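Local coordinates for putative type VI secretion protein (Escherichia coli, PDB 4HH5) that probably serves as the ATP-hydrolysing ClpA/ClpB-family chaperone of a type VI secretion system, represented here by its helical N-terminal domain alone, at residues K46-G51 with W64-I69. Numbering follows the deposited sequence.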
ATOM      1  N   LYS A  46       1.253   5.731  -5.766  1.00 16.32           N
ATOM      2  CA  LYS A  46       2.670   6.009  -5.556  1.00 16.47           C
ATOM      3  C   LYS A  46       3.517   4.764  -5.479  1.00 19.54           C
ATOM      4  O   LYS A  46       4.652   4.793  -5.959  1.00 19.01           O
ATOM      5  CB  LYS A  46       2.898   6.943  -4.369  1.00 19.73           C
ATOM      6  CG  LYS A  46       2.472   8.381  -4.669  1.00 24.50           C
ATOM      7  CD  LYS A  46       3.501   9.098  -5.546  1.00 29.78           C
ATOM      8  CE  LYS A  46       2.938  10.335  -6.193  1.00 40.87           C
ATOM      9  NZ  LYS A  46       3.905  10.938  -7.141  1.00 48.72           N
ATOM     10  N   LEU A  47       2.960   3.652  -4.955  1.00 15.78           N
ATOM     11  CA  LEU A  47       3.681   2.379  -4.942  1.00 16.18           C
ATOM     12  C   LEU A  47       3.919   1.908  -6.389  1.00 21.84           C
ATOM     13  O   LEU A  47       5.053   1.593  -6.756  1.00 21.01           O
ATOM     14  CB  LEU A  47       2.931   1.305  -4.136  1.00 15.92           C
ATOM     15  CG  LEU A  47       3.004   1.414  -2.601  1.00 19.51           C
ATOM     16  CD1 LEU A  47       1.876   0.599  -1.953  1.00 19.63           C
ATOM     17  CD2 LEU A  47       4.356   0.920  -2.068  1.00 17.55           C
ATOM     18  N   LEU A  48       2.857   1.918  -7.217  1.00 19.64           N
ATOM     19  CA  LEU A  48       2.932   1.529  -8.629  1.00 20.27           C
ATOM     20  C   LEU A  48       3.792   2.498  -9.427  1.00 24.90           C
ATOM     21  O   LEU A  48       4.457   2.077 -10.369  1.00 24.69           O
ATOM     22  CB  LEU A  48       1.532   1.393  -9.260  1.00 20.60           C
ATOM     23  CG  LEU A  48       0.604   0.315  -8.679  1.00 25.86           C
ATOM     24  CD1 LEU A  48      -0.753   0.394  -9.320  1.00 27.02           C
ATOM     25  CD2 LEU A  48       1.183  -1.103  -8.848  1.00 28.15           C
ATOM     26  N   GLU A  49       3.823   3.788  -9.023  1.00 21.65           N
ATOM     27  CA  GLU A  49       4.666   4.787  -9.672  1.00 21.00           C
ATOM     28  C   GLU A  49       6.160   4.481  -9.494  1.00 23.77           C
ATOM     29  O   GLU A  49       6.957   4.729 -10.405  1.00 22.60           O
ATOM     30  CB  GLU A  49       4.337   6.191  -9.185  1.00 21.94           C
ATOM     31  CG  GLU A  49       4.960   7.243 -10.071  1.00 29.32           C
ATOM     32  CD  GLU A  49       4.357   8.622  -9.953  1.00 38.06           C
ATOM     33  OE1 GLU A  49       3.432   8.804  -9.131  1.00 37.89           O
ATOM     34  OE2 GLU A  49       4.787   9.511 -10.720  1.00 26.01           O
ATOM     35  N   GLN A  50       6.533   3.928  -8.332  1.00 19.42           N
ATOM     36  CA  GLN A  50       7.918   3.524  -8.062  1.00 19.25           C
ATOM     37  C   GLN A  50       8.229   2.302  -8.939  1.00 23.96           C
ATOM     38  O   GLN A  50       9.338   2.180  -9.446  1.00 25.15           O
ATOM     39  CB  GLN A  50       8.134   3.264  -6.560  1.00 19.98           C
ATOM     40  CG  GLN A  50       8.018   4.550  -5.745  1.00 22.18           C
ATOM     41  CD  GLN A  50       8.175   4.432  -4.247  1.00 30.02           C
ATOM     42  OE1 GLN A  50       8.187   5.444  -3.550  1.00 26.64           O
ATOM     43  NE2 GLN A  50       8.303   3.224  -3.703  1.00 17.01           N
ATOM     44  N   GLY A  51       7.209   1.460  -9.131  1.00 20.25           N
ATOM     45  CA  GLY A  51       7.142   0.316 -10.036  1.00 20.10           C
ATOM     46  C   GLY A  51       8.238  -0.724 -10.059  1.00 23.98           C
ATOM     47  O   GLY A  51       8.557  -1.248 -11.131  1.00 23.59           O
ATOM     48  N   TRP A  64      -1.267  -8.989 -15.102  1.00 17.48           N
ATOM     49  CA  TRP A  64      -2.294  -7.995 -14.831  1.00 17.76           C
ATOM     50  C   TRP A  64      -2.168  -6.898 -15.870  1.00 20.96           C
ATOM     51  O   TRP A  64      -1.057  -6.597 -16.324  1.00 20.00           O
ATOM     52  CB  TRP A  64      -2.093  -7.364 -13.447  1.00 16.86           C
ATOM     53  CG  TRP A  64      -2.240  -8.287 -12.273  1.00 17.73           C
ATOM     54  CD1 TRP A  64      -2.643  -9.592 -12.282  1.00 20.59           C
ATOM     55  CD2 TRP A  64      -2.008  -7.950 -10.906  1.00 17.86           C
ATOM     56  NE1 TRP A  64      -2.660 -10.091 -11.004  1.00 19.75           N
ATOM     57  CE2 TRP A  64      -2.261  -9.107 -10.138  1.00 21.27           C
ATOM     58  CE3 TRP A  64      -1.555  -6.786 -10.252  1.00 19.60           C
ATOM     59  CZ2 TRP A  64      -2.093  -9.134  -8.749  1.00 21.11           C
ATOM     60  CZ3 TRP A  64      -1.368  -6.823  -8.880  1.00 20.79           C
ATOM     61  CH2 TRP A  64      -1.666  -7.976  -8.140  1.00 21.52           C
ATOM     62  N   ASP A  65      -3.303  -6.305 -16.261  1.00 17.74           N
ATOM     63  CA  ASP A  65      -3.259  -5.168 -17.168  1.00 17.12           C
ATOM     64  C   ASP A  65      -2.955  -3.977 -16.242  1.00 20.74           C
ATOM     65  O   ASP A  65      -3.860  -3.423 -15.623  1.00 20.51           O
ATOM     66  CB  ASP A  65      -4.597  -5.004 -17.923  1.00 17.79           C
ATOM     67  CG  ASP A  65      -4.664  -3.798 -18.855  1.00 24.52           C
ATOM     68  OD1 ASP A  65      -3.708  -2.986 -18.859  1.00 22.62           O
ATOM     69  OD2 ASP A  65      -5.686  -3.634 -19.525  1.00 29.00           O
ATOM     70  N   MET A  66      -1.659  -3.649 -16.090  1.00 18.39           N
ATOM     71  CA  MET A  66      -1.181  -2.571 -15.210  1.00 18.79           C
ATOM     72  C   MET A  66      -1.664  -1.201 -15.648  1.00 23.29           C
ATOM     73  O   MET A  66      -1.882  -0.338 -14.793  1.00 23.04           O
ATOM     74  CB  MET A  66       0.356  -2.575 -15.080  1.00 21.04           C
ATOM     75  CG  MET A  66       0.936  -3.888 -14.584  1.00 24.95           C
ATOM     76  SD  MET A  66       0.315  -4.402 -12.960  1.00 29.17           S
ATOM     77  CE  MET A  66       1.352  -3.417 -11.900  1.00 26.20           C
ATOM     78  N   ASP A  67      -1.816  -0.996 -16.971  1.00 20.46           N
ATOM     79  CA  ASP A  67      -2.296   0.267 -17.543  1.00 21.03           C
ATOM     80  C   ASP A  67      -3.705   0.569 -17.065  1.00 24.18           C
ATOM     81  O   ASP A  67      -3.964   1.701 -16.680  1.00 24.39           O
ATOM     82  CB  ASP A  67      -2.242   0.253 -19.086  1.00 23.21           C
ATOM     83  CG  ASP A  67      -0.868   0.509 -19.684  1.00 39.63           C
ATOM     84  OD1 ASP A  67       0.141   0.312 -18.968  1.00 40.20           O
ATOM     85  OD2 ASP A  67      -0.800   0.896 -20.875  1.00 48.59           O
ATOM     86  N   ALA A  68      -4.604  -0.445 -17.068  1.00 21.16           N
ATOM     87  CA  ALA A  68      -5.988  -0.296 -16.610  1.00 20.90           C
ATOM     88  C   ALA A  68      -6.039   0.015 -15.108  1.00 23.78           C
ATOM     89  O   ALA A  68      -6.866   0.824 -14.690  1.00 23.00           O
ATOM     90  CB  ALA A  68      -6.796  -1.535 -16.937  1.00 21.72           C
ATOM     91  N   ILE A  69      -5.125  -0.574 -14.308  1.00 20.15           N
ATOM     92  CA  ILE A  69      -5.058  -0.301 -12.865  1.00 19.32           C
ATOM     93  C   ILE A  69      -4.650   1.153 -12.647  1.00 21.70           C
ATOM     94  O   ILE A  69      -5.275   1.842 -11.845  1.00 19.16           O
ATOM     95  CB  ILE A  69      -4.125  -1.284 -12.101  1.00 21.81           C
ATOM     96  CG1 ILE A  69      -4.573  -2.758 -12.285  1.00 20.70           C
ATOM     97  CG2 ILE A  69      -4.050  -0.907 -10.610  1.00 23.07           C
ATOM     98  CD1 ILE A  69      -3.552  -3.807 -11.834  1.00 25.35           C
TER
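Leu-48 sets CG anti to its carbonyl carbon (chi1 -63°), which sends its two methyls from helix 40-50 toward the start of helix 66-78, while Met-66, bent at chi2 and again at chi3 (-81°), brings its terminal methyl to meet them. This pairing of helices in the mainly helical Clp N-terminal domain illustrates how a single forked side chain can reach two residues about one turn apart on a neighbouring helix. One prong, Leu-48 CD2, touches Met-66 CE at 3.8 Å; the other, Leu-48 CD1, lies 3.8 Å from Ile-69 CG2. Met-66 and Ile-69, three residues apart in sequence, thus offer methyls from the same side of their helix, and the leucine crosses the isoleucine at about a right angle. The contact is purely apolar and small, burying 110 Å² in all, with the CA atoms of Leu-48 and Met-66 still 8.8 Å apart: side-chain ends meet while the backbones stay well separated. Leu-55 of the intervening helix 54-61 and Leu-73 further along helix 66-78 also touch Leu-48, and Leu-134 and Pro-136 pack on the buried Ile-69, so the three side chains belong to a larger apolar cluster between these helices and the loop residues Leu-134 and Pro-136.

No hydrogen bond crosses between the segments; the polar pairs here lie within each one. On helix 40-50, Lys-46 NZ forms a salt bridge with Glu-49 OE1, one turn on, and Gly-51 leaves the helix with positive phi. Asp-65 is the N-cap of the second helix: its OD1 accepts from Ala-68 N at 3.2 Å, the donor approaching from above the carboxylate plane.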